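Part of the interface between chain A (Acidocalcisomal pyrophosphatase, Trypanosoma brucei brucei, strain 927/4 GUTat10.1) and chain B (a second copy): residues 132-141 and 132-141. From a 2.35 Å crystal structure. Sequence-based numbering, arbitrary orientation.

Chain A, residues 132-141: IPLYVRDLVR
Chain B 132-141: IPLYVRDLVR

Residues 132-141 of two pyrophosphatase copies face each other across an exact two-fold axis, so every contact away from the axis occurs twice; torsions given for chain A hold equally in chain B. Each stretch is mostly loop, with strand only at 140-141. The backbone is largely extended (phi/psi I132(A) -82/124, P133(A) -61/136, Y135(A) -91/131, V136(A) -88/106, R137(A) -112/119, D138(A) -70/137, V140(A) -110/111, R141(A) -83/111), broken by turns at L134(A) (-67/-49) and L139(A) (-56/-50). The stretches run antiparallel: CA of D138(A) lies 6.7 Å from CA of D138(B) near the axis, and CA of V140(A) 7.2 Å from CA of I132(B). No hydrogen bond crosses between them; apolar packing supplies the close contacts, and 330 Å² is buried in total. P133(A) and V140(A) point toward the partner: CG of P133(A) lies 3.7 Å from CG2 of V140(B), and CG of P133(B) 3.7 Å from CG2 of V140(A). The C-gamma exo proline and t valine (chi1 -179°) are compact and without polar side-chain atoms to satisfy, which suits this packing; V140 gives up the most area, 46-48 Å² per copy. D138(A) leaves its backbone sideways, but its m rotamer (chi1 -78°, chi2 -36°) brings the carboxylate closer. OD1 of D138(A) is 4.5 Å from OD1 of D138(B), like charges offering no attraction; both residues remain partly exposed. OD1 of D138(A) is 4.1 Å from CG1 of V136(B), with the symmetry-related contact, OD1 of D138(B) to CG1 of V136(A), also 4.1 Å. V136(A), t and sideways, thus sets an apolar methyl beside the carboxylate. I132(A) (m, t) and R137(A) (m, t, p, chi4 -116°) are sideways. L139(A) points toward the partner but is modelled only to CB. L134(A) (t, p), Y135(A) (m, chi2 -86°) and R141(A) (chi 175°, 147°, -160°, -87°) are out of reach.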

# COMPACT_ATOMS: atom_id res chain seq x y z
N ILE A 132 17.87 -12.35 -22.10
CA ILE A 132 17.24 -11.40 -21.19
C ILE A 132 18.26 -10.88 -20.19
O ILE A 132 18.91 -11.67 -19.52
CB ILE A 132 16.06 -12.02 -20.43
CG1 ILE A 132 14.97 -12.45 -21.41
CG2 ILE A 132 15.49 -11.03 -19.44
CD1 ILE A 132 13.82 -13.19 -20.75
N PRO A 133 18.43 -9.55 -20.13
CA PRO A 133 19.45 -8.99 -19.22
C PRO A 133 19.14 -9.35 -17.77
O PRO A 133 18.00 -9.27 -17.36
CB PRO A 133 19.35 -7.47 -19.45
CG PRO A 133 18.57 -7.30 -20.70
CD PRO A 133 17.67 -8.49 -20.81
N LEU A 134 20.17 -9.76 -17.04
CA LEU A 134 20.04 -10.03 -15.62
C LEU A 134 19.77 -8.71 -14.88
O LEU A 134 18.84 -8.62 -14.08
CB LEU A 134 21.31 -10.70 -15.09
CG LEU A 134 21.45 -10.85 -13.57
CD1 LEU A 134 20.27 -11.62 -12.99
CD2 LEU A 134 22.77 -11.54 -13.26
N TYR A 135 20.59 -7.70 -15.18
CA TYR A 135 20.48 -6.37 -14.59
C TYR A 135 19.59 -5.47 -15.43
O TYR A 135 19.78 -5.36 -16.65
CB TYR A 135 21.85 -5.73 -14.45
CG TYR A 135 22.78 -6.49 -13.54
CD1 TYR A 135 22.76 -6.26 -12.17
CD2 TYR A 135 23.65 -7.44 -14.05
CE1 TYR A 135 23.59 -6.96 -11.32
CE2 TYR A 135 24.49 -8.15 -13.21
CZ TYR A 135 24.45 -7.90 -11.84
OH TYR A 135 25.27 -8.60 -10.99
N VAL A 136 18.63 -4.80 -14.79
CA VAL A 136 17.81 -3.81 -15.47
C VAL A 136 18.51 -2.47 -15.40
O VAL A 136 18.56 -1.83 -14.35
CB VAL A 136 16.40 -3.71 -14.84
CG1 VAL A 136 15.54 -2.70 -15.62
CG2 VAL A 136 15.73 -5.09 -14.80
N ARG A 137 19.07 -2.04 -16.52
CA ARG A 137 19.89 -0.83 -16.55
C ARG A 137 19.20 0.26 -17.36
O ARG A 137 18.99 0.11 -18.56
CB ARG A 137 21.26 -1.13 -17.18
CG ARG A 137 22.10 -2.18 -16.45
CD ARG A 137 23.14 -2.83 -17.38
NE ARG A 137 24.15 -1.89 -17.87
CZ ARG A 137 24.33 -1.54 -19.15
NH1 ARG A 137 23.56 -2.03 -20.12
NH2 ARG A 137 25.30 -0.67 -19.46
N ASP A 138 18.89 1.38 -16.72
CA ASP A 138 18.38 2.52 -17.47
C ASP A 138 19.49 3.11 -18.33
O ASP A 138 20.61 3.28 -17.86
CB ASP A 138 17.85 3.60 -16.53
CG ASP A 138 16.48 3.28 -15.99
OD1 ASP A 138 15.66 2.69 -16.74
OD2 ASP A 138 16.24 3.61 -14.80
N LEU A 139 19.16 3.46 -19.57
CA LEU A 139 20.11 4.13 -20.45
C LEU A 139 20.63 5.41 -19.78
O LEU A 139 21.84 5.66 -19.72
CB LEU A 139 19.48 4.46 -21.81
N VAL A 140 19.71 6.22 -19.29
CA VAL A 140 20.06 7.36 -18.47
C VAL A 140 19.60 7.05 -17.05
O VAL A 140 18.40 6.95 -16.77
CB VAL A 140 19.42 8.66 -19.00
CG1 VAL A 140 19.83 9.84 -18.15
CG2 VAL A 140 19.83 8.90 -20.42
N ARG A 141 20.56 6.84 -16.15
CA ARG A 141 20.21 6.48 -14.79
C ARG A 141 19.87 7.74 -13.98
O ARG A 141 20.74 8.55 -13.70
CB ARG A 141 21.36 5.71 -14.12
CG ARG A 141 21.07 5.41 -12.65
CD ARG A 141 21.66 4.10 -12.18
NE ARG A 141 20.97 3.63 -10.97
CZ ARG A 141 21.30 4.00 -9.73
NH1 ARG A 141 22.31 4.84 -9.53
NH2 ARG A 141 20.61 3.52 -8.70
N ILE B 132 17.63 14.68 -20.83
CA ILE B 132 16.91 13.64 -20.10
C ILE B 132 15.77 13.11 -20.96
O ILE B 132 14.94 13.89 -21.42
CB ILE B 132 16.36 14.15 -18.76
CG1 ILE B 132 17.50 14.58 -17.85
CG2 ILE B 132 15.54 13.06 -18.09
CD1 ILE B 132 17.03 15.21 -16.55
N PRO B 133 15.74 11.79 -21.20
CA PRO B 133 14.69 11.23 -22.06
C PRO B 133 13.31 11.48 -21.47
O PRO B 133 13.12 11.31 -20.27
CB PRO B 133 15.01 9.72 -22.10
CG PRO B 133 16.40 9.59 -21.58
CD PRO B 133 16.61 10.74 -20.64
N LEU B 134 12.37 11.89 -22.31
CA LEU B 134 10.99 12.06 -21.91
C LEU B 134 10.39 10.69 -21.59
O LEU B 134 9.79 10.49 -20.54
CB LEU B 134 10.19 12.76 -23.01
CG LEU B 134 8.67 12.82 -22.86
CD1 LEU B 134 8.28 13.49 -21.54
CD2 LEU B 134 8.08 13.56 -24.05
N TYR B 135 10.58 9.75 -22.52
CA TYR B 135 10.09 8.38 -22.38
C TYR B 135 11.13 7.48 -21.72
O TYR B 135 12.30 7.47 -22.14
CB TYR B 135 9.73 7.80 -23.74
CG TYR B 135 8.62 8.54 -24.43
CD1 TYR B 135 7.29 8.23 -24.18
CD2 TYR B 135 8.90 9.57 -25.32
CE1 TYR B 135 6.27 8.92 -24.79
CE2 TYR B 135 7.88 10.27 -25.94
CZ TYR B 135 6.57 9.93 -25.67
OH TYR B 135 5.54 10.61 -26.27
N VAL B 136 10.72 6.73 -20.71
CA VAL B 136 11.60 5.74 -20.09
C VAL B 136 11.47 4.43 -20.85
O VAL B 136 10.46 3.73 -20.74
CB VAL B 136 11.26 5.52 -18.59
CG1 VAL B 136 12.23 4.52 -17.97
CG2 VAL B 136 11.27 6.86 -17.84
N ARG B 137 12.48 4.11 -21.64
CA ARG B 137 12.42 2.95 -22.52
C ARG B 137 13.40 1.88 -22.06
O ARG B 137 14.61 2.09 -22.07
CB ARG B 137 12.76 3.36 -23.96
CG ARG B 137 11.83 4.40 -24.59
CD ARG B 137 12.52 5.17 -25.74
NE ARG B 137 12.85 4.31 -26.88
CZ ARG B 137 14.09 4.05 -27.31
NH1 ARG B 137 15.16 4.57 -26.70
NH2 ARG B 137 14.26 3.26 -28.37
N ASP B 138 12.89 0.71 -21.71
CA ASP B 138 13.79 -0.41 -21.43
C ASP B 138 14.45 -0.89 -22.71
O ASP B 138 13.78 -1.02 -23.73
CB ASP B 138 13.03 -1.58 -20.80
CG ASP B 138 12.74 -1.37 -19.34
OD1 ASP B 138 13.59 -0.77 -18.64
OD2 ASP B 138 11.63 -1.78 -18.90
N LEU B 139 15.75 -1.17 -22.65
CA LEU B 139 16.47 -1.74 -23.79
C LEU B 139 15.78 -3.02 -24.25
O LEU B 139 15.51 -3.21 -25.44
CB LEU B 139 17.94 -2.01 -23.43
N VAL B 140 15.51 -3.91 -23.30
CA VAL B 140 14.71 -5.08 -23.58
C VAL B 140 13.38 -4.89 -22.84
O VAL B 140 13.33 -4.87 -21.60
CB VAL B 140 15.41 -6.38 -23.13
CG1 VAL B 140 14.56 -7.59 -23.44
CG2 VAL B 140 16.75 -6.50 -23.81
N ARG B 141 12.31 -4.69 -23.60
CA ARG B 141 11.02 -4.43 -22.98
C ARG B 141 10.36 -5.76 -22.57
O ARG B 141 9.96 -6.54 -23.43
CB ARG B 141 10.11 -3.65 -23.93
CG ARG B 141 8.71 -3.46 -23.35
CD ARG B 141 8.06 -2.15 -23.76
NE ARG B 141 6.98 -1.80 -22.83
CZ ARG B 141 5.72 -2.23 -22.95
NH1 ARG B 141 5.38 -3.03 -23.95
NH2 ARG B 141 4.81 -1.85 -22.05